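Local coordinates for CBS domain containing membrane protein (Sphaerobacter thermophilus, PDB 4ESY) that has no established function but ends in a pair of CBS domains, modules that in many relatives bind adenosine-containing ligands and probably play a regulatory part here, at residues Phe99-Gly102 and Arg103-Ala107; Pro76-Ile79 and Tyr80-Ser83. All coordinates share one frame; numbering follows the deposited sequence.

Contact 1 (Phe99-Gly102 and Arg103-Ala107)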
ATOM      1  N   PHE B  99      24.997   2.397   3.280  1.00 27.77           N
ATOM      2  CA  PHE B  99      25.186   2.278   1.833  1.00 29.30           C
ATOM      3  C   PHE B  99      26.158   1.157   1.437  1.00 30.58           C
ATOM      4  O   PHE B  99      25.903   0.430   0.461  1.00 29.33           O
ATOM      5  CB  PHE B  99      25.625   3.599   1.202  1.00 30.94           C
ATOM      6  CG  PHE B  99      24.521   4.609   1.084  1.00 31.97           C
ATOM      7  CD1 PHE B  99      23.298   4.263   0.522  1.00 31.26           C
ATOM      8  CD2 PHE B  99      24.698   5.910   1.565  1.00 33.47           C
ATOM      9  CE1 PHE B  99      22.261   5.213   0.412  1.00 31.47           C
ATOM     10  CE2 PHE B  99      23.674   6.869   1.465  1.00 32.93           C
ATOM     11  CZ  PHE B  99      22.457   6.523   0.888  1.00 31.61           C
ATOM     12  N   GLU B 100      27.257   1.040   2.181  0.60 33.37           N
ATOM     13  CA  GLU B 100      28.260   0.002   1.943  0.60 35.79           C
ATOM     14  C   GLU B 100      27.595  -1.386   2.043  0.60 33.17           C
ATOM     15  O   GLU B 100      27.769  -2.251   1.187  0.60 32.45           O
ATOM     16  CB  GLU B 100      29.411   0.123   2.964  0.60 38.72           C
ATOM     17  CG  GLU B 100      30.239   1.404   2.864  0.60 41.38           C
ATOM     18  CD  GLU B 100      31.181   1.649   4.079  0.60 53.07           C
ATOM     19  OE1 GLU B 100      31.810   2.734   4.147  0.60 53.58           O
ATOM     20  OE2 GLU B 100      31.293   0.770   4.966  0.60 53.21           O
ATOM     21  N   THR B 101      26.819  -1.578   3.099  1.00 32.14           N
ATOM     22  CA  THR B 101      26.110  -2.823   3.324  1.00 31.73           C
ATOM     23  C   THR B 101      25.135  -3.120   2.179  1.00 29.20           C
ATOM     24  O   THR B 101      25.022  -4.261   1.748  1.00 31.21           O
ATOM     25  CB  THR B 101      25.366  -2.790   4.673  1.00 34.40           C
ATOM     26  OG1 THR B 101      26.336  -2.717   5.734  1.00 38.89           O
ATOM     27  CG2 THR B 101      24.535  -4.075   4.860  1.00 33.04           C
ATOM     28  N   GLY B 102      24.462  -2.091   1.666  1.00 25.12           N
ATOM     29  CA  GLY B 102      23.487  -2.289   0.613  1.00 24.91           C
ATOM     30  C   GLY B 102      24.139  -2.719  -0.691  1.00 27.05           C
ATOM     31  O   GLY B 102      23.514  -3.398  -1.476  1.00 25.56           O
ATOM     32  N   ARG B 103      25.388  -2.306  -0.914  1.00 27.90           N
ATOM     33  CA  ARG B 103      26.114  -2.645  -2.114  1.00 26.28           C
ATOM     34  C   ARG B 103      26.688  -4.051  -1.983  1.00 29.48           C
ATOM     35  O   ARG B 103      27.215  -4.599  -2.944  1.00 30.67           O
ATOM     36  CB  ARG B 103      27.253  -1.638  -2.381  1.00 32.30           C
ATOM     37  CG  ARG B 103      26.794  -0.212  -2.741  1.00 34.60           C
ATOM     38  CD  ARG B 103      27.940   0.667  -3.250  1.00 36.54           C
ATOM     39  NE  ARG B 103      28.770   1.139  -2.158  1.00 37.69           N
ATOM     40  CZ  ARG B 103      28.597   2.304  -1.534  1.00 38.89           C
ATOM     41  NH1 ARG B 103      27.619   3.130  -1.890  1.00 39.25           N
ATOM     42  NH2 ARG B 103      29.395   2.643  -0.541  1.00 38.29           N
ATOM     43  N   LYS B 104      26.589  -4.641  -0.801  0.67 29.53           N
ATOM     44  CA  LYS B 104      27.147  -5.981  -0.623  0.67 32.07           C
ATOM     45  C   LYS B 104      26.079  -7.075  -0.577  0.67 31.22           C
ATOM     46  O   LYS B 104      26.250  -8.132  -1.163  0.67 33.71           O
ATOM     47  CB  LYS B 104      28.034  -6.058   0.619  0.67 33.74           C
ATOM     48  CG  LYS B 104      29.365  -5.321   0.487  0.67 38.71           C
ATOM     49  CD  LYS B 104      30.132  -5.359   1.806  0.67 42.29           C
ATOM     50  CE  LYS B 104      31.616  -4.985   1.623  0.67 46.13           C
ATOM     51  NZ  LYS B 104      31.956  -3.745   2.387  0.67 46.86           N
ATOM     52  N   LEU B 105      24.992  -6.828   0.137  1.00 28.97           N
ATOM     53  CA  LEU B 105      23.912  -7.804   0.234  1.00 28.26           C
ATOM     54  C   LEU B 105      23.127  -7.883  -1.073  1.00 27.72           C
ATOM     55  O   LEU B 105      23.019  -6.884  -1.810  1.00 25.66           O
ATOM     56  CB  LEU B 105      22.952  -7.429   1.367  1.00 27.80           C
ATOM     57  CG  LEU B 105      23.495  -7.434   2.812  1.00 32.03           C
ATOM     58  CD1 LEU B 105      22.329  -7.331   3.798  1.00 32.19           C
ATOM     59  CD2 LEU B 105      24.323  -8.673   3.118  1.00 32.56           C
ATOM     60  N   THR B 106      22.539  -9.043  -1.343  1.00 26.44           N
ATOM     61  CA  THR B 106      21.750  -9.192  -2.562  1.00 25.16           C
ATOM     62  C   THR B 106      20.290  -9.493  -2.247  1.00 25.12           C
ATOM     63  O   THR B 106      19.942  -9.814  -1.107  1.00 25.30           O
ATOM     64  CB  THR B 106      22.277 -10.345  -3.420  1.00 26.65           C
ATOM     65  OG1 THR B 106      22.240 -11.550  -2.643  1.00 29.13           O
ATOM     66  CG2 THR B 106      23.696 -10.060  -3.872  1.00 27.34           C
ATOM     67  N   ALA B 107      19.442  -9.412  -3.272  1.00 23.27           N
ATOM     68  CA  ALA B 107      18.036  -9.716  -3.092  1.00 22.23           C
ATOM     69  C   ALA B 107      17.816 -11.045  -2.422  1.00 23.48           C
ATOM     70  O   ALA B 107      16.905 -11.166  -1.602  1.00 26.52           O
ATOM     71  CB  ALA B 107      17.302  -9.708  -4.428  1.00 20.47           C
TER

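Contact 2 (Pro76-Ile79 and Tyr80-Ser83)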
ATOM      1  N   PRO B  76      17.474   0.544   6.522  1.00 24.22           N
ATOM      2  CA  PRO B  76      16.146   1.118   6.350  1.00 23.56           C
ATOM      3  C   PRO B  76      16.013   1.547   4.871  1.00 21.37           C
ATOM      4  O   PRO B  76      16.814   2.338   4.361  1.00 22.55           O
ATOM      5  CB  PRO B  76      16.182   2.348   7.275  1.00 23.38           C
ATOM      6  CG  PRO B  76      17.630   2.796   7.225  1.00 24.36           C
ATOM      7  CD  PRO B  76      18.476   1.555   6.917  1.00 23.67           C
ATOM      8  N   PHE B  77      15.005   1.037   4.183  1.00 22.00           N
ATOM      9  CA  PHE B  77      14.832   1.391   2.764  1.00 21.48           C
ATOM     10  C   PHE B  77      14.829   2.920   2.545  1.00 21.72           C
ATOM     11  O   PHE B  77      15.255   3.419   1.498  1.00 20.59           O
ATOM     12  CB  PHE B  77      13.567   0.744   2.211  1.00 22.01           C
ATOM     13  CG  PHE B  77      13.313   1.049   0.752  1.00 23.81           C
ATOM     14  CD1 PHE B  77      13.751   0.172  -0.244  1.00 23.91           C
ATOM     15  CD2 PHE B  77      12.664   2.199   0.381  1.00 21.35           C
ATOM     16  CE1 PHE B  77      13.511   0.452  -1.605  1.00 25.73           C
ATOM     17  CE2 PHE B  77      12.427   2.490  -0.993  1.00 24.71           C
ATOM     18  CZ  PHE B  77      12.861   1.610  -1.969  1.00 25.72           C
ATOM     19  N   TRP B  78      14.412   3.672   3.559  1.00 22.02           N
ATOM     20  CA  TRP B  78      14.269   5.129   3.386  1.00 24.31           C
ATOM     21  C   TRP B  78      15.591   5.813   3.061  1.00 22.97           C
ATOM     22  O   TRP B  78      15.601   6.892   2.481  1.00 23.08           O
ATOM     23  CB  TRP B  78      13.649   5.791   4.642  1.00 27.91           C
ATOM     24  CG  TRP B  78      12.751   6.934   4.280  1.00 31.48           C
ATOM     25  CD1 TRP B  78      11.840   6.962   3.257  1.00 34.12           C
ATOM     26  CD2 TRP B  78      12.729   8.243   4.879  1.00 33.86           C
ATOM     27  NE1 TRP B  78      11.219   8.197   3.218  1.00 39.24           N
ATOM     28  CE2 TRP B  78      11.748   8.998   4.201  1.00 38.74           C
ATOM     29  CE3 TRP B  78      13.429   8.839   5.936  1.00 35.84           C
ATOM     30  CZ2 TRP B  78      11.457  10.337   4.532  1.00 42.50           C
ATOM     31  CZ3 TRP B  78      13.135  10.162   6.279  1.00 38.81           C
ATOM     32  CH2 TRP B  78      12.149  10.892   5.583  1.00 42.46           C
ATOM     33  N   ILE B  79      16.702   5.175   3.431  1.00 22.88           N
ATOM     34  CA  ILE B  79      18.007   5.719   3.119  1.00 26.59           C
ATOM     35  C   ILE B  79      18.186   5.997   1.614  1.00 25.66           C
ATOM     36  O   ILE B  79      18.885   6.948   1.221  1.00 26.83           O
ATOM     37  CB  ILE B  79      19.128   4.819   3.649  1.00 29.91           C
ATOM     38  CG1 ILE B  79      20.394   5.614   3.701  1.00 35.35           C
ATOM     39  CG2 ILE B  79      19.332   3.534   2.783  1.00 23.99           C
ATOM     40  CD1 ILE B  79      21.448   4.926   4.460  1.00 39.80           C
ATOM     41  N   TYR B  80      17.523   5.202   0.779  1.00 21.02           N
ATOM     42  CA  TYR B  80      17.606   5.397  -0.681  1.00 21.86           C
ATOM     43  C   TYR B  80      16.688   6.521  -1.184  1.00 25.26           C
ATOM     44  O   TYR B  80      16.858   7.015  -2.300  1.00 27.63           O
ATOM     45  CB  TYR B  80      17.334   4.068  -1.443  1.00 21.85           C
ATOM     46  CG  TYR B  80      18.375   3.011  -1.120  1.00 23.33           C
ATOM     47  CD1 TYR B  80      19.647   3.065  -1.696  1.00 25.57           C
ATOM     48  CD2 TYR B  80      18.094   1.962  -0.248  1.00 21.97           C
ATOM     49  CE1 TYR B  80      20.607   2.130  -1.385  1.00 25.08           C
ATOM     50  CE2 TYR B  80      19.057   1.015   0.068  1.00 22.95           C
ATOM     51  CZ  TYR B  80      20.296   1.098  -0.507  1.00 25.96           C
ATOM     52  OH  TYR B  80      21.255   0.173  -0.191  1.00 29.82           O
ATOM     53  N   GLU B  81      15.719   6.939  -0.372  1.00 27.42           N
ATOM     54  CA  GLU B  81      14.838   8.051  -0.766  1.00 32.73           C
ATOM     55  C   GLU B  81      15.218   9.390  -0.156  1.00 34.82           C
ATOM     56  O   GLU B  81      14.994  10.435  -0.758  1.00 38.59           O
ATOM     57  CB  GLU B  81      13.386   7.780  -0.350  1.00 36.54           C
ATOM     58  CG  GLU B  81      12.778   6.533  -0.935  1.00 40.01           C
ATOM     59  CD  GLU B  81      11.268   6.420  -0.658  1.00 44.04           C
ATOM     60  OE1 GLU B  81      10.887   5.640   0.222  1.00 46.30           O
ATOM     61  OE2 GLU B  81      10.456   7.091  -1.319  1.00 46.70           O
ATOM     62  N   ALA B  82      15.748   9.367   1.061  1.00 32.94           N
ATOM     63  CA  ALA B  82      15.895  10.599   1.819  1.00 35.19           C
ATOM     64  C   ALA B  82      17.117  10.546   2.693  1.00 33.15           C
ATOM     65  O   ALA B  82      16.993  10.752   3.886  1.00 30.57           O
ATOM     66  CB  ALA B  82      14.643  10.814   2.698  1.00 35.30           C
ATOM     67  N   SER B  83      18.290  10.258   2.122  1.00 31.60           N
ATOM     68  CA  SER B  83      19.488  10.138   2.959  1.00 34.68           C
ATOM     69  C   SER B  83      19.837  11.449   3.675  1.00 34.42           C
ATOM     70  O   SER B  83      20.316  11.429   4.803  1.00 34.52           O
ATOM     71  CB  SER B  83      20.700   9.638   2.159  1.00 35.95           C
ATOM     72  OG  SER B  83      20.927  10.452   1.028  1.00 37.34           O
TER
HETATM   73  O   HOH W   1      19.132   9.385  -0.570  1.00 52.36           O

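Contact 1 (Phe99-Gly102 and Arg103-Ala107)
Thr101 O is gripped by two backbone amides at the C-terminal end of helix 92-102, where the chain leaves the helix for the loop to helix 107-110. Leu105 N gives the straighter bond, 3.0 Å to Thr101 O with an N-H...O angle of 171°, and approaches almost head-on to the carbonyl. Lys104 N, also 3.0 Å from Thr101 O, comes instead from above the carbonyl plane, 66° out of it. The i+4 and i+3 amides thus share one oxygen as the chain unwinds. Just before this pair, Arg103 N bonds to Phe99 O at 3.1 Å and makes a second, weak bond to Glu100 O.

The Arg103 side chain folds back over this last turn. A bend at chi3 (-77°) brings the guanidinium down onto the backbone, so that Phe99 O lies 3.8 Å from its plane, over the centre of one face, with Glu100 N under the rim of the same face. The oxygen thus meets the flat face of the guanidinium and not its N-H groups, a placement that the positive charge would be expected to favour. Arg103 CG touches Phe99 O at 3.4 Å, and NH1 reaches Phe99 CB at 3.7 Å. The polar tip is fixed by a salt bridge from NH2 to Glu96, while the side chain also leans on Asp38 of helix 37-46.

Thr101 divides its two branches. Its OG1 bonds back to His97 O within the helix. The methyl, set trans to the backbone N, runs alongside the Leu105 side chain, which points the same way and packs on Leu37; Thr101 CG2 lies 4.1 Å from Leu105 CG.

Contact 2 (Pro76-Ile79 and Tyr80-Ser83)
A short helical turn, 77-79, lies in the loop between strand 61-64 and helix 83-86 and leads to Ala82, the N-cap residue of that helix. Trp78 O holds the turn together by accepting two amides: Ala82 N, 2.9 Å from Trp78 O, arrives nearly in line with the carbonyl, whereas Glu81 N comes from above its plane. Tyr80 N bonds to Phe77 O at 3.0 Å. The next i to i+4 link is made through water, which donates to Ile79 O and accepts from Ser83 N, spanning a gap that the two backbone atoms do not close directly.

The side chains pack closely on this frame. Ala82 CB sits squarely over the indole of Trp78, 3.6 Å from the centroid of its six-membered ring and only 6° off the normal, a CH-pi contact. A second one pairs neighbours in sequence: Ile79 CG2 lies over one face of the Tyr80 ring, 3.9 Å from the centroid and displaced toward the rim. This branch stands between the backbone N and the carbonyl carbon because CG1 is trans to the N (chi1 -162°); the side chain as a whole also packs on Val95, Leu98 and Phe99 of helix 92-102.

Glu81 OE1 meets two aromatic edges, 3.4 Å from Trp78 CD1 and 3.7 Å from Phe77 CE2, the latter in the plane of the phenyl ring. The same oxygen forms a salt bridge to a basic side chain of the other protein chain, so the carboxylate pairs its charge with a different chain while the electropositive ring edges would favour its position.

Overall arrangement
From the N terminus, the chain runs through helix 37-46 and strand 61-64 before contact 2 forms its compact turn just ahead of helix 83-86. Helix 92-102 follows, and contact 1 marks its departure toward helix 107-110. The two are in series, neither enclosing nor crossing the other, with centres about 13 Å apart. The intervening chain returns so that they touch: Tyr80 OH lies 3.4 Å from Gly102 CA, and Phe99 CZ lies 3.6 Å from Ile79 CG1. Both also pack on helix 37-46, contact 1 near its start and contact 2 further along, while contact 2 additionally faces the other chain.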